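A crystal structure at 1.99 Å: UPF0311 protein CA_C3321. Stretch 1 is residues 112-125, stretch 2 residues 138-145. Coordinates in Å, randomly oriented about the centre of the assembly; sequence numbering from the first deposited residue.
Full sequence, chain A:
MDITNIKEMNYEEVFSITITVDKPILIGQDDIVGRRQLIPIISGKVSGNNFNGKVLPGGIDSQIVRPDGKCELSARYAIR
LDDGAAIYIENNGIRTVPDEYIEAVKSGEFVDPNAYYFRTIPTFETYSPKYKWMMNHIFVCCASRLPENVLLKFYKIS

Stretch 1 112-125: DPNAYYFRTIPTFE
Stretch 2, residues 138-145: IFVCCASR

Two neighbouring strands, one from 117 through 125 and the other reaching 144, run antiparallel at 145°, their axes approaching to 4.7 Å. Their contact buries 814 Å². Before the first strand, a turn at 112-115 is tied by Asn114 N to Asp112 OD1 at 2.7 Å and Ala115 N to Asp112 O at 2.9 Å.

Arg119 faces Cys142 in a non-hydrogen-bonded pair; Thr120 faces Cys141 in a hydrogen-bonded pair. Both have CA atoms 5.0 Å apart. Thr120 N donates to Cys141 O (3.0 Å) and Cys141 N to Thr120 O (2.8 Å). Ala143 N donates to Phe118 O at 3.2 Å. Pro122 has no amide hydrogen to offer, and Phe139 O is left without a partner. The Pro122 ring packs close, with Pro122 CD 3.5 Å from Phe139 O and Pro122 CG 3.6 Å from Phe139 CB. Water 1 links the strands here, donating to Pro122 O (2.7 Å) and accepting from Phe139 N (3.3 Å).

Phe118 (chi1 t, -171°) fits against Ala143. The methyl CB of Ala143 sits over the Phe118 ring face, 3.4 Å from the ring centroid; so small a side chain lets the ring lie close. Phe124 and Phe139, both m at chi1, meet edge to face. The edge of Phe124 points at the face of Phe139, with centroids 4.9 Å apart and planes at 81°.

Thr120 (p) and Cys141 (t) share one sheet face, with OG1 of Thr120 3.1 Å from CB of Cys141. Arg119 and Cys142 share the other. Arg119 (m, m, t, chi4 -104°) folds its guanidinium over Cys142 SG, 3.5 Å from Arg119 NE. Arg119 NH1 also donates to Phe118 O at 3.0 Å.

Exposed Arg145 (m, p, p, chi4 84°) curls back past Phe118. Arg145 NH1 makes a weak 3.0 Å hydrogen bond to OH of Tyr116 (m).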

# COMPACT_ATOMS: atom_id res chain seq x y z
N ASP A 112 -1.72 31.55 -3.72
CA ASP A 112 -2.90 31.65 -4.59
C ASP A 112 -3.30 30.24 -5.07
O ASP A 112 -2.43 29.51 -5.54
CB ASP A 112 -2.54 32.55 -5.77
CG ASP A 112 -3.39 32.30 -6.99
OD1 ASP A 112 -4.52 31.76 -6.88
OD2 ASP A 112 -2.91 32.68 -8.09
N PRO A 113 -4.59 29.87 -4.92
CA PRO A 113 -5.18 28.60 -5.38
C PRO A 113 -4.80 28.17 -6.80
O PRO A 113 -4.67 26.96 -7.07
CB PRO A 113 -6.70 28.88 -5.36
CG PRO A 113 -6.87 29.88 -4.30
CD PRO A 113 -5.60 30.70 -4.23
N ASN A 114 -4.66 29.15 -7.71
CA ASN A 114 -4.32 28.85 -9.11
C ASN A 114 -2.86 28.42 -9.28
O ASN A 114 -2.46 27.91 -10.33
CB ASN A 114 -4.61 30.05 -10.01
CG ASN A 114 -6.12 30.24 -10.29
OD1 ASN A 114 -6.51 31.27 -10.88
ND2 ASN A 114 -6.96 29.26 -9.89
N ALA A 115 -2.06 28.62 -8.24
CA ALA A 115 -0.67 28.20 -8.23
C ALA A 115 -0.50 26.67 -8.08
O ALA A 115 0.49 26.12 -8.54
CB ALA A 115 0.09 28.95 -7.13
N TYR A 116 -1.47 26.00 -7.47
CA TYR A 116 -1.33 24.57 -7.15
C TYR A 116 -1.55 23.59 -8.31
O TYR A 116 -2.44 23.77 -9.12
CB TYR A 116 -2.30 24.20 -6.04
CG TYR A 116 -2.01 24.81 -4.69
CD1 TYR A 116 -1.00 24.32 -3.88
CD2 TYR A 116 -2.79 25.85 -4.19
CE1 TYR A 116 -0.76 24.85 -2.62
CE2 TYR A 116 -2.57 26.39 -2.94
CZ TYR A 116 -1.55 25.91 -2.16
OH TYR A 116 -1.33 26.47 -0.93
N TYR A 117 -0.69 22.57 -8.37
CA TYR A 117 -1.01 21.29 -8.99
C TYR A 117 -1.54 20.40 -7.86
O TYR A 117 -0.81 20.10 -6.94
CB TYR A 117 0.24 20.66 -9.58
CG TYR A 117 -0.00 19.33 -10.23
CD1 TYR A 117 -0.42 19.25 -11.54
CD2 TYR A 117 0.19 18.12 -9.52
CE1 TYR A 117 -0.66 18.04 -12.13
CE2 TYR A 117 -0.06 16.92 -10.10
CZ TYR A 117 -0.46 16.88 -11.43
OH TYR A 117 -0.71 15.69 -12.07
N PHE A 118 -2.78 19.97 -7.96
CA PHE A 118 -3.43 19.24 -6.88
C PHE A 118 -4.28 18.11 -7.50
O PHE A 118 -5.38 18.34 -7.97
CB PHE A 118 -4.23 20.28 -6.06
CG PHE A 118 -4.80 19.77 -4.78
CD1 PHE A 118 -5.68 20.57 -4.06
CD2 PHE A 118 -4.50 18.49 -4.28
CE1 PHE A 118 -6.25 20.12 -2.86
CE2 PHE A 118 -5.08 18.04 -3.10
CZ PHE A 118 -5.96 18.87 -2.39
N ARG A 119 -3.70 16.91 -7.56
CA ARG A 119 -4.32 15.76 -8.22
C ARG A 119 -4.16 14.53 -7.38
O ARG A 119 -3.14 14.35 -6.72
CB ARG A 119 -3.65 15.52 -9.57
CG ARG A 119 -3.71 16.72 -10.52
CD ARG A 119 -5.10 16.93 -10.92
NE ARG A 119 -5.26 17.89 -12.00
CZ ARG A 119 -5.68 19.13 -11.84
NH1 ARG A 119 -5.95 19.60 -10.63
NH2 ARG A 119 -5.82 19.91 -12.90
N THR A 120 -5.17 13.66 -7.44
CA THR A 120 -5.22 12.46 -6.62
C THR A 120 -5.91 11.29 -7.36
O THR A 120 -6.60 11.48 -8.38
CB THR A 120 -5.96 12.70 -5.25
OG1 THR A 120 -7.37 12.62 -5.43
CG2 THR A 120 -5.65 14.04 -4.67
N ILE A 121 -5.68 10.09 -6.84
CA ILE A 121 -6.29 8.87 -7.30
C ILE A 121 -7.14 8.29 -6.13
O ILE A 121 -6.61 7.82 -5.13
CB ILE A 121 -5.27 7.83 -7.72
CG1 ILE A 121 -4.23 8.36 -8.73
CG2 ILE A 121 -5.99 6.60 -8.29
CD1 ILE A 121 -4.75 8.82 -10.02
N PRO A 122 -8.48 8.34 -6.27
CA PRO A 122 -9.37 7.66 -5.34
C PRO A 122 -9.61 6.16 -5.64
O PRO A 122 -9.71 5.75 -6.83
CB PRO A 122 -10.65 8.45 -5.47
CG PRO A 122 -10.65 8.85 -6.95
CD PRO A 122 -9.22 9.02 -7.34
N THR A 123 -9.67 5.39 -4.55
CA THR A 123 -10.10 4.00 -4.48
C THR A 123 -11.41 3.97 -3.70
O THR A 123 -11.50 4.58 -2.60
CB THR A 123 -9.04 3.17 -3.72
OG1 THR A 123 -7.79 3.24 -4.42
CG2 THR A 123 -9.41 1.71 -3.57
N PHE A 124 -12.41 3.26 -4.22
CA PHE A 124 -13.70 3.13 -3.58
C PHE A 124 -14.03 1.74 -3.08
O PHE A 124 -13.63 0.75 -3.68
CB PHE A 124 -14.81 3.58 -4.51
CG PHE A 124 -14.65 4.98 -5.02
CD1 PHE A 124 -14.91 6.06 -4.22
CD2 PHE A 124 -14.20 5.20 -6.30
CE1 PHE A 124 -14.75 7.36 -4.73
CE2 PHE A 124 -14.06 6.46 -6.78
CZ PHE A 124 -14.32 7.53 -6.02
N GLU A 125 -14.80 1.69 -2.00
CA GLU A 125 -15.37 0.45 -1.48
C GLU A 125 -16.86 0.68 -1.32
O GLU A 125 -17.25 1.63 -0.71
CB GLU A 125 -14.68 0.09 -0.18
CG GLU A 125 -15.18 -1.14 0.44
CD GLU A 125 -14.51 -1.44 1.70
OE1 GLU A 125 -15.04 -1.05 2.75
OE2 GLU A 125 -13.45 -2.05 1.66
N ILE A 138 -10.88 2.80 -12.98
CA ILE A 138 -9.87 3.77 -12.53
C ILE A 138 -10.47 5.19 -12.57
O ILE A 138 -11.25 5.56 -13.48
CB ILE A 138 -8.53 3.67 -13.33
CG1 ILE A 138 -7.88 2.30 -13.13
CG2 ILE A 138 -7.53 4.79 -12.93
CD1 ILE A 138 -7.53 1.96 -11.77
N PHE A 139 -10.09 5.96 -11.57
CA PHE A 139 -10.57 7.31 -11.36
C PHE A 139 -9.43 8.28 -11.07
O PHE A 139 -8.38 7.90 -10.53
CB PHE A 139 -11.48 7.38 -10.13
CG PHE A 139 -12.77 6.65 -10.27
CD1 PHE A 139 -13.94 7.33 -10.54
CD2 PHE A 139 -12.82 5.29 -10.09
CE1 PHE A 139 -15.12 6.67 -10.65
CE2 PHE A 139 -14.01 4.61 -10.19
CZ PHE A 139 -15.16 5.30 -10.49
N VAL A 140 -9.66 9.53 -11.43
CA VAL A 140 -8.76 10.62 -11.15
C VAL A 140 -9.59 11.71 -10.50
O VAL A 140 -10.73 11.97 -10.90
CB VAL A 140 -8.13 11.20 -12.42
CG1 VAL A 140 -7.36 12.45 -12.09
CG2 VAL A 140 -7.20 10.20 -13.08
N CYS A 141 -8.99 12.36 -9.50
CA CYS A 141 -9.62 13.46 -8.80
C CYS A 141 -8.81 14.77 -8.97
O CYS A 141 -7.60 14.81 -8.77
CB CYS A 141 -9.78 13.05 -7.34
SG CYS A 141 -10.37 14.27 -6.20
N CYS A 142 -9.49 15.83 -9.41
CA CYS A 142 -8.92 17.17 -9.51
C CYS A 142 -9.42 18.00 -8.35
O CYS A 142 -10.63 18.13 -8.18
CB CYS A 142 -9.34 17.84 -10.82
SG CYS A 142 -8.64 17.02 -12.26
N ALA A 143 -8.51 18.54 -7.56
CA ALA A 143 -8.88 19.23 -6.34
C ALA A 143 -8.36 20.66 -6.40
O ALA A 143 -7.44 20.96 -7.17
CB ALA A 143 -8.33 18.52 -5.13
N SER A 144 -8.98 21.52 -5.59
CA SER A 144 -8.48 22.89 -5.33
C SER A 144 -8.83 23.39 -3.95
O SER A 144 -9.60 22.75 -3.23
CB SER A 144 -9.05 23.86 -6.36
OG SER A 144 -10.38 23.52 -6.71
N ARG A 145 -8.26 24.54 -3.58
CA ARG A 145 -8.79 25.37 -2.46
C ARG A 145 -9.55 26.62 -2.93
O ARG A 145 -10.52 27.06 -2.28
CB ARG A 145 -7.69 25.76 -1.50
CG ARG A 145 -7.48 24.73 -0.42
CD ARG A 145 -6.48 23.70 -0.87
NE ARG A 145 -5.12 24.20 -0.72
CZ ARG A 145 -4.42 24.15 0.42
NH1 ARG A 145 -3.17 24.62 0.46
NH2 ARG A 145 -4.95 23.62 1.52
O HOH W 1 -8.59 4.55 -8.99